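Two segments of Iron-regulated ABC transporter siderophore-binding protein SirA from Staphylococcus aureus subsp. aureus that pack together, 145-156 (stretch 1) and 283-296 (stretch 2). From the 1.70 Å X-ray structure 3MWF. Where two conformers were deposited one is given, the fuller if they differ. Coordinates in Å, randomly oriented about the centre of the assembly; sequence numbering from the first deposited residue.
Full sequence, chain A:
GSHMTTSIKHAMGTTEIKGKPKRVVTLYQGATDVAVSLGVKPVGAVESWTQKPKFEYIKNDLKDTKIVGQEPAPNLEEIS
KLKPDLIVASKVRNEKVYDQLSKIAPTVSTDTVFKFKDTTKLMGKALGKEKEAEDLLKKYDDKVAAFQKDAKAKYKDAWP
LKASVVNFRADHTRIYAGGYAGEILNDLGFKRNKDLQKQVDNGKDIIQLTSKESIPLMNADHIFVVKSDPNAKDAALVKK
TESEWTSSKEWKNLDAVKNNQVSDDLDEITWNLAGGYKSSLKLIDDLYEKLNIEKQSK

Stretch 1 (145-156) AAFQKDAKAKYK
Stretch 2 283-296: LIDDLYEKLNIEKQ

Residues 145-155 are helical and continue a helix that begins earlier in the chain. Residues 283-290 are helical and also continue a helix that begins earlier in the chain. The two axes run nearly parallel, 12° apart, with a closest approach of 11.3 Å. That spacing leaves room for large side chains between them. The register is set by three CA pairs: Phe147 CA to Ile284 CA 7.6 Å, Asp150 CA to Lys295 CA 6.1 Å, and Lys154 CA to Ile293 CA 6.5 Å.

Stretch 2 closes its helix with a Schellman motif. Asn292 has positive phi (50/56). Ile293 N bonds to Tyr288 O at 3.0 Å and Asn292 N to Glu289 O at 3.3 Å. Ile293 (-103/128) and Glu294 (-74/128) are extended, and this tail runs on past Asp150.

Phe147 is buried, with chi1 t and chi2 88°. Its CA-to-CB bond points sideways, and the t rotamer lays the ring against stretch 2. Phe147 CE1 is 3.8 Å from Leu287 CB. Phe147 CZ is 3.7 Å from Ile293 CD1, and Phe147 CD1 is 4.1 Å from Ile284 CG2. Its edge meets the face of Tyr288, with centroids 5.3 Å apart and planes at 78°; Phe147 CD1 to Tyr288 CE2 is 3.7 Å.

Tyr288 (chi1 -83°, chi2 -78°) starts sideways, but its end comes nearer to stretch 1. Tyr288 OH donates a short hydrogen bond to Asp150 OD2, 2.6 Å. Asp150 points toward stretch 2 with chi1 m and chi2 -26°, which places OD2 near the plane of the tyrosine ring. Its other oxygen, Asp150 OD1, accepts a weak bond from Gln296 NE2 at 3.3 Å. Asp150 CB also packs on Ile293 CG2 at 3.7 Å. A water donates to Asp150 O at 2.8 Å and to Glu294 O at 2.9 Å, linking the two backbones.

Lys154 points toward stretch 2. Its chi1 to chi3 are all t, and chi4 turns to p (89°). The extended chain passes Ile293, with Lys154 CD 3.7 Å from Ile293 CG1, and delivers the ammonium to the carbonyls of Leu291 and Asn292. Lys154 NZ bonds to Asn292 O at 2.9 Å and weakly to Leu291 O at 3.3 Å.

Ile293 (m, t) reaches both stretch 1 aromatics through CD1: besides Phe147, Ile293 CD1 lies 4.1 Å from Tyr155 CE2. Tyr155 is m with chi2 -71°. It leaves its helix sideways, but its end comes nearer, bringing Tyr155 OH to 3.6 Å from Leu291 CB. Ala153 CB lies 3.3 Å from Gln296 NE2. The contact buries 633 Å², both sides summed.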

ATOM      1  N   ALA A 145      -4.443  -9.444 -15.429  1.00 20.64           N
ATOM      2  CA  ALA A 145      -4.829  -9.748 -16.831  1.00 21.51           C
ATOM      3  C   ALA A 145      -6.315 -10.090 -16.955  1.00 21.45           C
ATOM      4  O   ALA A 145      -7.005  -9.578 -17.853  1.00 21.43           O
ATOM      5  CB  ALA A 145      -3.943 -10.874 -17.419  1.00 22.70           C
ATOM      6  N   ALA A 146      -6.816 -10.940 -16.060  1.00 21.02           N
ATOM      7  CA  ALA A 146      -8.240 -11.286 -16.032  1.00 20.48           C
ATOM      8  C   ALA A 146      -9.124 -10.085 -15.749  1.00 19.96           C
ATOM      9  O   ALA A 146     -10.192  -9.944 -16.333  1.00 20.09           O
ATOM     10  CB  ALA A 146      -8.512 -12.389 -14.988  1.00 21.28           C
ATOM     11  N   PHE A 147      -8.686  -9.205 -14.840  1.00 18.04           N
ATOM     12  CA  PHE A 147      -9.476  -8.027 -14.566  1.00 17.67           C
ATOM     13  C   PHE A 147      -9.613  -7.124 -15.803  1.00 18.06           C
ATOM     14  O   PHE A 147     -10.699  -6.596 -16.082  1.00 18.22           O
ATOM     15  CB  PHE A 147      -8.902  -7.197 -13.406  1.00 16.64           C
ATOM     16  CG  PHE A 147      -9.735  -5.966 -13.112  1.00 15.89           C
ATOM     17  CD1 PHE A 147     -10.816  -6.033 -12.231  1.00 15.61           C
ATOM     18  CD2 PHE A 147      -9.475  -4.750 -13.773  1.00 16.50           C
ATOM     19  CE1 PHE A 147     -11.607  -4.925 -11.981  1.00 18.01           C
ATOM     20  CE2 PHE A 147     -10.280  -3.627 -13.530  1.00 18.84           C
ATOM     21  CZ  PHE A 147     -11.337  -3.709 -12.640  1.00 20.07           C
ATOM     22  N   GLN A 148      -8.505  -6.927 -16.499  1.00 19.21           N
ATOM     23  CA  GLN A 148      -8.497  -6.099 -17.720  1.00 20.32           C
ATOM     24  C   GLN A 148      -9.474  -6.664 -18.763  1.00 21.29           C
ATOM     25  O   GLN A 148     -10.258  -5.909 -19.346  1.00 21.83           O
ATOM     26  CB  GLN A 148      -7.092  -6.006 -18.287  1.00 20.75           C
ATOM     27  CG  GLN A 148      -6.194  -5.126 -17.395  1.00 22.48           C
ATOM     28  CD  GLN A 148      -4.931  -4.700 -18.065  1.00 27.28           C
ATOM     29  OE1 GLN A 148      -3.886  -4.557 -17.420  1.00 28.57           O
ATOM     30  NE2 GLN A 148      -5.003  -4.477 -19.370  1.00 29.66           N
ATOM     31  N   LYS A 149      -9.461  -7.983 -18.928  1.00 22.12           N
ATOM     32  CA  LYS A 149     -10.416  -8.651 -19.836  1.00 22.56           C
ATOM     33  C   LYS A 149     -11.876  -8.419 -19.439  1.00 22.20           C
ATOM     34  O   LYS A 149     -12.695  -8.043 -20.276  1.00 22.26           O
ATOM     35  CB  LYS A 149     -10.117 -10.155 -19.955  1.00 23.23           C
ATOM     36  CG  LYS A 149      -8.781 -10.499 -20.590  1.00 26.51           C
ATOM     37  CD  LYS A 149      -8.718 -12.014 -20.926  1.00 32.63           C
ATOM     38  CE  LYS A 149      -7.307 -12.608 -20.826  1.00 35.64           C
ATOM     39  NZ  LYS A 149      -6.235 -11.696 -21.300  1.00 39.22           N
ATOM     40  N   ASP A 150     -12.198  -8.616 -18.161  1.00 21.78           N
ATOM     41  CA  ASP A 150     -13.548  -8.447 -17.655  1.00 22.30           C
ATOM     42  C   ASP A 150     -14.003  -6.984 -17.686  1.00 22.65           C
ATOM     43  O   ASP A 150     -15.183  -6.691 -17.918  1.00 23.36           O
ATOM     44  CB  ASP A 150     -13.653  -9.006 -16.229  1.00 22.33           C
ATOM     45  CG  ASP A 150     -13.344 -10.504 -16.153  1.00 24.55           C
ATOM     46  OD1 ASP A 150     -13.527 -11.208 -17.178  1.00 25.97           O
ATOM     47  OD2 ASP A 150     -12.927 -10.989 -15.076  1.00 23.06           O
ATOM     48  N   ALA A 151     -13.059  -6.061 -17.454  1.00 22.34           N
ATOM     49  CA  ALA A 151     -13.372  -4.637 -17.506  1.00 22.30           C
ATOM     50  C   ALA A 151     -13.695  -4.172 -18.939  1.00 22.52           C
ATOM     51  O   ALA A 151     -14.686  -3.460 -19.162  1.00 22.44           O
ATOM     52  CB  ALA A 151     -12.219  -3.817 -16.910  1.00 21.48           C
ATOM     53  N   LYS A 152     -12.861  -4.597 -19.885  1.00 23.71           N
ATOM     54  CA  LYS A 152     -13.074  -4.341 -21.321  1.00 25.38           C
ATOM     55  C   LYS A 152     -14.430  -4.910 -21.775  1.00 26.17           C
ATOM     56  O   LYS A 152     -15.206  -4.238 -22.463  1.00 26.74           O
ATOM     57  CB  LYS A 152     -11.904  -4.925 -22.131  1.00 25.05           C
ATOM     58  CG  LYS A 152     -11.858  -4.611 -23.648  1.00 28.56           C
ATOM     59  CD  LYS A 152     -11.929  -3.110 -23.960  1.00 33.21           C
ATOM     60  CE  LYS A 152     -11.860  -2.856 -25.466  1.00 36.50           C
ATOM     61  NZ  LYS A 152     -12.318  -1.481 -25.798  1.00 40.15           N
ATOM     62  N   ALA A 153     -14.737  -6.125 -21.339  1.00 27.30           N
ATOM     63  CA  ALA A 153     -16.032  -6.752 -21.667  1.00 27.52           C
ATOM     64  C   ALA A 153     -17.230  -5.951 -21.148  1.00 28.04           C
ATOM     65  O   ALA A 153     -18.231  -5.814 -21.860  1.00 28.67           O
ATOM     66  CB  ALA A 153     -16.074  -8.207 -21.176  1.00 27.96           C
ATOM     67  N   LYS A 154     -17.128  -5.378 -19.946  1.00 27.27           N
ATOM     68  CA  LYS A 154     -18.233  -4.585 -19.412  1.00 27.21           C
ATOM     69  C   LYS A 154     -18.320  -3.199 -20.046  1.00 26.93           C
ATOM     70  O   LYS A 154     -19.403  -2.751 -20.453  1.00 26.75           O
ATOM     71  CB  LYS A 154     -18.135  -4.438 -17.896  1.00 27.50           C
ATOM     72  CG  LYS A 154     -19.266  -3.616 -17.289  1.00 27.71           C
ATOM     73  CD  LYS A 154     -18.952  -3.298 -15.861  1.00 30.14           C
ATOM     74  CE  LYS A 154     -19.870  -2.232 -15.287  1.00 30.78           C
ATOM     75  NZ  LYS A 154     -21.091  -2.780 -14.676  1.00 33.29           N
ATOM     76  N   TYR A 155     -17.183  -2.515 -20.109  1.00 25.73           N
ATOM     77  CA  TYR A 155     -17.193  -1.099 -20.463  1.00 25.45           C
ATOM     78  C   TYR A 155     -17.045  -0.821 -21.956  1.00 25.70           C
ATOM     79  O   TYR A 155     -17.391   0.273 -22.419  1.00 25.75           O
ATOM     80  CB  TYR A 155     -16.129  -0.349 -19.659  1.00 24.50           C
ATOM     81  CG  TYR A 155     -16.437  -0.309 -18.176  1.00 23.70           C
ATOM     82  CD1 TYR A 155     -17.479   0.473 -17.686  1.00 22.34           C
ATOM     83  CD2 TYR A 155     -15.645  -1.016 -17.257  1.00 26.34           C
ATOM     84  CE1 TYR A 155     -17.765   0.532 -16.323  1.00 26.00           C
ATOM     85  CE2 TYR A 155     -15.918  -0.966 -15.886  1.00 25.10           C
ATOM     86  CZ  TYR A 155     -16.977  -0.187 -15.431  1.00 25.97           C
ATOM     87  OH  TYR A 155     -17.250  -0.121 -14.079  1.00 27.65           O
ATOM     88  N   LYS A 156     -16.542  -1.812 -22.691  1.00 27.11           N
ATOM     89  CA  LYS A 156     -16.395  -1.755 -24.157  1.00 28.13           C
ATOM     90  C   LYS A 156     -15.668  -0.488 -24.608  1.00 28.41           C
ATOM     91  O   LYS A 156     -14.533  -0.268 -24.183  1.00 27.95           O
ATOM     92  CB  LYS A 156     -17.746  -1.936 -24.851  1.00 29.00           C
ATOM     93  CG  LYS A 156     -18.505  -3.183 -24.358  1.00 31.02           C
ATOM     94  CD  LYS A 156     -19.635  -3.542 -25.299  1.00 35.11           C
ATOM     95  CE  LYS A 156     -20.104  -4.965 -25.054  1.00 37.88           C
ATOM     96  NZ  LYS A 156     -20.858  -5.045 -23.773  1.00 40.25           N
ATOM     97  N   LEU A 283      -7.967  -6.069  -3.067  1.00 15.46           N
ATOM     98  CA  LEU A 283      -8.382  -4.822  -3.705  1.00 14.71           C
ATOM     99  C   LEU A 283      -9.037  -5.111  -5.070  1.00 15.28           C
ATOM    100  O   LEU A 283     -10.132  -4.606  -5.360  1.00 15.60           O
ATOM    101  CB  LEU A 283      -7.186  -3.850  -3.806  1.00 14.54           C
ATOM    102  CG  LEU A 283      -7.479  -2.393  -4.185  1.00 15.13           C
ATOM    103  CD1 LEU A 283      -6.290  -1.490  -3.823  1.00 16.63           C
ATOM    104  CD2 LEU A 283      -7.804  -2.253  -5.683  1.00 18.50           C
ATOM    105  N   ILE A 284      -8.422  -5.988  -5.845  1.00 15.30           N
ATOM    106  CA  ILE A 284      -8.975  -6.386  -7.159  1.00 16.08           C
ATOM    107  C   ILE A 284     -10.369  -7.028  -6.985  1.00 16.78           C
ATOM    108  O   ILE A 284     -11.324  -6.707  -7.713  1.00 16.36           O
ATOM    109  CB  ILE A 284      -8.002  -7.311  -7.936  1.00 15.55           C
ATOM    110  CG1 ILE A 284      -6.678  -6.565  -8.260  1.00 16.51           C
ATOM    111  CG2 ILE A 284      -8.652  -7.736  -9.260  1.00 17.77           C
ATOM    112  CD1 ILE A 284      -5.492  -7.423  -8.793  1.00 17.26           C
ATOM    113  N   ASP A 285     -10.505  -7.897  -5.985  1.00 17.67           N
ATOM    114  CA  ASP A 285     -11.828  -8.471  -5.657  1.00 19.00           C
ATOM    115  C   ASP A 285     -12.840  -7.384  -5.323  1.00 19.05           C
ATOM    116  O   ASP A 285     -13.993  -7.444  -5.770  1.00 18.91           O
ATOM    117  CB  ASP A 285     -11.729  -9.414  -4.448  1.00 20.57           C
ATOM    118  CG  ASP A 285     -11.162 -10.759  -4.788  1.00 25.40           C
ATOM    119  OD1 ASP A 285     -11.025 -11.113  -5.989  1.00 29.43           O
ATOM    120  OD2 ASP A 285     -10.857 -11.481  -3.809  1.00 31.26           O
ATOM    121  N   ASP A 286     -12.418  -6.397  -4.524  0.50 18.68           N
ATOM    122  CA  ASP A 286     -13.263  -5.259  -4.171  0.50 18.78           C
ATOM    123  C   ASP A 286     -13.786  -4.539  -5.407  0.50 19.18           C
ATOM    124  O   ASP A 286     -14.955  -4.163  -5.462  0.50 19.46           O
ATOM    125  CB  ASP A 286     -12.494  -4.264  -3.303  0.50 18.49           C
ATOM    126  CG  ASP A 286     -12.527  -4.617  -1.837  0.50 18.91           C
ATOM    127  OD1 ASP A 286     -13.162  -5.630  -1.484  0.50 18.52           O
ATOM    128  OD2 ASP A 286     -11.912  -3.871  -1.035  0.50 20.24           O
ATOM    129  N   LEU A 287     -12.905  -4.342  -6.385  1.00 18.91           N
ATOM    130  CA  LEU A 287     -13.261  -3.683  -7.634  1.00 19.03           C
ATOM    131  C   LEU A 287     -14.337  -4.434  -8.426  1.00 19.60           C
ATOM    132  O   LEU A 287     -15.275  -3.812  -8.909  1.00 19.83           O
ATOM    133  CB  LEU A 287     -12.021  -3.480  -8.494  1.00 19.79           C
ATOM    134  CG  LEU A 287     -11.057  -2.405  -7.995  1.00 18.09           C
ATOM    135  CD1 LEU A 287      -9.802  -2.497  -8.840  1.00 18.19           C
ATOM    136  CD2 LEU A 287     -11.694  -1.007  -8.068  1.00 20.16           C
ATOM    137  N   TYR A 288     -14.225  -5.755  -8.525  1.00 19.81           N
ATOM    138  CA  TYR A 288     -15.305  -6.535  -9.164  1.00 21.01           C
ATOM    139  C   TYR A 288     -16.646  -6.239  -8.505  1.00 21.94           C
ATOM    140  O   TYR A 288     -17.657  -6.027  -9.183  1.00 22.02           O
ATOM    141  CB  TYR A 288     -15.009  -8.024  -9.096  1.00 20.95           C
ATOM    142  CG  TYR A 288     -14.104  -8.540 -10.180  1.00 20.63           C
ATOM    143  CD1 TYR A 288     -14.588  -8.782 -11.469  1.00 19.65           C
ATOM    144  CD2 TYR A 288     -12.777  -8.826  -9.916  1.00 17.84           C
ATOM    145  CE1 TYR A 288     -13.759  -9.284 -12.454  1.00 19.48           C
ATOM    146  CE2 TYR A 288     -11.937  -9.331 -10.878  1.00 17.54           C
ATOM    147  CZ  TYR A 288     -12.428  -9.552 -12.164  1.00 18.14           C
ATOM    148  OH  TYR A 288     -11.574 -10.054 -13.108  1.00 19.96           O
ATOM    149  N   GLU A 289     -16.656  -6.185  -7.173  1.00 22.65           N
ATOM    150  CA  GLU A 289     -17.879  -5.911  -6.419  1.00 23.70           C
ATOM    151  C   GLU A 289     -18.376  -4.464  -6.541  1.00 23.76           C
ATOM    152  O   GLU A 289     -19.545  -4.241  -6.860  1.00 23.68           O
ATOM    153  CB  GLU A 289     -17.665  -6.285  -4.945  1.00 23.99           C
ATOM    154  CG  GLU A 289     -18.887  -6.221  -4.091  1.00 28.81           C
ATOM    155  CD  GLU A 289     -18.517  -6.266  -2.629  1.00 32.78           C
ATOM    156  OE1 GLU A 289     -17.964  -7.305  -2.223  1.00 35.63           O
ATOM    157  OE2 GLU A 289     -18.740  -5.261  -1.914  1.00 35.73           O
ATOM    158  N   LYS A 290     -17.498  -3.490  -6.298  1.00 22.93           N
ATOM    159  CA  LYS A 290     -17.899  -2.092  -6.275  1.00 23.50           C
ATOM    160  C   LYS A 290     -18.268  -1.600  -7.674  1.00 22.66           C
ATOM    161  O   LYS A 290     -19.102  -0.703  -7.799  1.00 23.50           O
ATOM    162  CB  LYS A 290     -16.818  -1.174  -5.661  1.00 23.48           C
ATOM    163  CG  LYS A 290     -16.464  -1.458  -4.170  1.00 26.13           C
ATOM    164  CD  LYS A 290     -17.634  -1.327  -3.207  1.00 28.45           C
ATOM    165  CE  LYS A 290     -17.178  -1.579  -1.734  1.00 27.81           C
ATOM    166  NZ  LYS A 290     -16.931  -3.014  -1.417  1.00 32.01           N
ATOM    167  N   LEU A 291     -17.659  -2.194  -8.697  1.00 23.00           N
ATOM    168  CA  LEU A 291     -17.922  -1.795 -10.091  1.00 23.82           C
ATOM    169  C   LEU A 291     -18.972  -2.672 -10.788  1.00 25.36           C
ATOM    170  O   LEU A 291     -19.318  -2.421 -11.946  1.00 25.00           O
ATOM    171  CB  LEU A 291     -16.622  -1.757 -10.903  1.00 23.65           C
ATOM    172  CG  LEU A 291     -15.622  -0.691 -10.420  1.00 21.78           C
ATOM    173  CD1 LEU A 291     -14.434  -0.678 -11.322  1.00 20.43           C
ATOM    174  CD2 LEU A 291     -16.305   0.652 -10.446  1.00 23.70           C
ATOM    175  N   ASN A 292     -19.454  -3.689 -10.073  0.50 25.45           N
ATOM    176  CA  ASN A 292     -20.413  -4.650 -10.619  0.50 26.35           C
ATOM    177  C   ASN A 292     -19.925  -5.197 -11.962  0.50 26.77           C
ATOM    178  O   ASN A 292     -20.610  -5.074 -12.980  0.50 26.88           O
ATOM    179  CB  ASN A 292     -21.794  -4.005 -10.744  0.50 26.01           C
ATOM    180  CG  ASN A 292     -22.880  -5.010 -11.073  0.50 25.67           C
ATOM    181  OD1 ASN A 292     -22.816  -6.164 -10.654  0.50 23.98           O
ATOM    182  ND2 ASN A 292     -23.881  -4.573 -11.825  0.50 24.97           N
ATOM    183  N   ILE A 293     -18.716  -5.763 -11.949  1.00 27.41           N
ATOM    184  CA  ILE A 293     -18.094  -6.362 -13.117  1.00 28.07           C
ATOM    185  C   ILE A 293     -18.218  -7.881 -13.001  1.00 30.41           C
ATOM    186  O   ILE A 293     -17.874  -8.463 -11.979  1.00 29.70           O
ATOM    187  CB  ILE A 293     -16.590  -5.979 -13.225  1.00 28.35           C
ATOM    188  CG1 ILE A 293     -16.428  -4.462 -13.414  1.00 26.68           C
ATOM    189  CG2 ILE A 293     -15.897  -6.761 -14.343  1.00 25.41           C
ATOM    190  CD1 ILE A 293     -14.962  -3.984 -13.301  1.00 25.72           C
ATOM    191  N   GLU A 294     -18.731  -8.514 -14.047  1.00 32.69           N
ATOM    192  CA  GLU A 294     -18.848  -9.965 -14.075  1.00 36.01           C
ATOM    193  C   GLU A 294     -17.491 -10.616 -14.291  1.00 37.43           C
ATOM    194  O   GLU A 294     -16.761 -10.269 -15.238  1.00 37.15           O
ATOM    195  CB  GLU A 294     -19.816 -10.388 -15.175  1.00 36.00           C
ATOM    196  CG  GLU A 294     -20.650 -11.592 -14.807  1.00 39.48           C
ATOM    197  CD  GLU A 294     -22.044 -11.487 -15.364  1.00 43.21           C
ATOM    198  OE1 GLU A 294     -22.992 -11.447 -14.555  1.00 45.80           O
ATOM    199  OE2 GLU A 294     -22.191 -11.408 -16.607  1.00 45.52           O
ATOM    200  N   LYS A 295     -17.156 -11.557 -13.406  1.00 40.08           N
ATOM    201  CA  LYS A 295     -15.875 -12.276 -13.474  1.00 42.67           C
ATOM    202  C   LYS A 295     -15.800 -13.172 -14.698  1.00 43.94           C
ATOM    203  O   LYS A 295     -14.789 -13.842 -14.925  1.00 45.04           O
ATOM    204  CB  LYS A 295     -15.617 -13.091 -12.203  1.00 43.10           C
ATOM    205  CG  LYS A 295     -15.241 -12.262 -10.982  1.00 44.52           C
ATOM    206  CD  LYS A 295     -14.442 -13.085  -9.978  1.00 46.14           C
ATOM    207  CE  LYS A 295     -14.022 -12.247  -8.783  1.00 47.98           C
ATOM    208  NZ  LYS A 295     -15.205 -11.655  -8.073  1.00 49.23           N
ATOM    209  N   GLN A 296     -16.885 -13.177 -15.472  1.00 45.53           N
ATOM    210  CA  GLN A 296     -16.980 -13.848 -16.777  1.00 46.43           C
ATOM    211  C   GLN A 296     -15.666 -14.452 -17.292  1.00 46.92           C
ATOM    212  O   GLN A 296     -14.734 -13.735 -17.672  1.00 47.73           O
ATOM    213  CB  GLN A 296     -17.591 -12.872 -17.795  1.00 46.64           C
ATOM    214  CG  GLN A 296     -17.227 -13.105 -19.256  1.00 48.12           C
ATOM    215  CD  GLN A 296     -16.915 -11.803 -19.977  1.00 49.45           C
ATOM    216  OE1 GLN A 296     -17.613 -11.417 -20.916  1.00 50.44           O
ATOM    217  NE2 GLN A 296     -15.868 -11.111 -19.528  1.00 49.04           N
TER
HETATM  218  O   HOH W   1     -17.307  -8.370 -17.366  1.00 29.67           O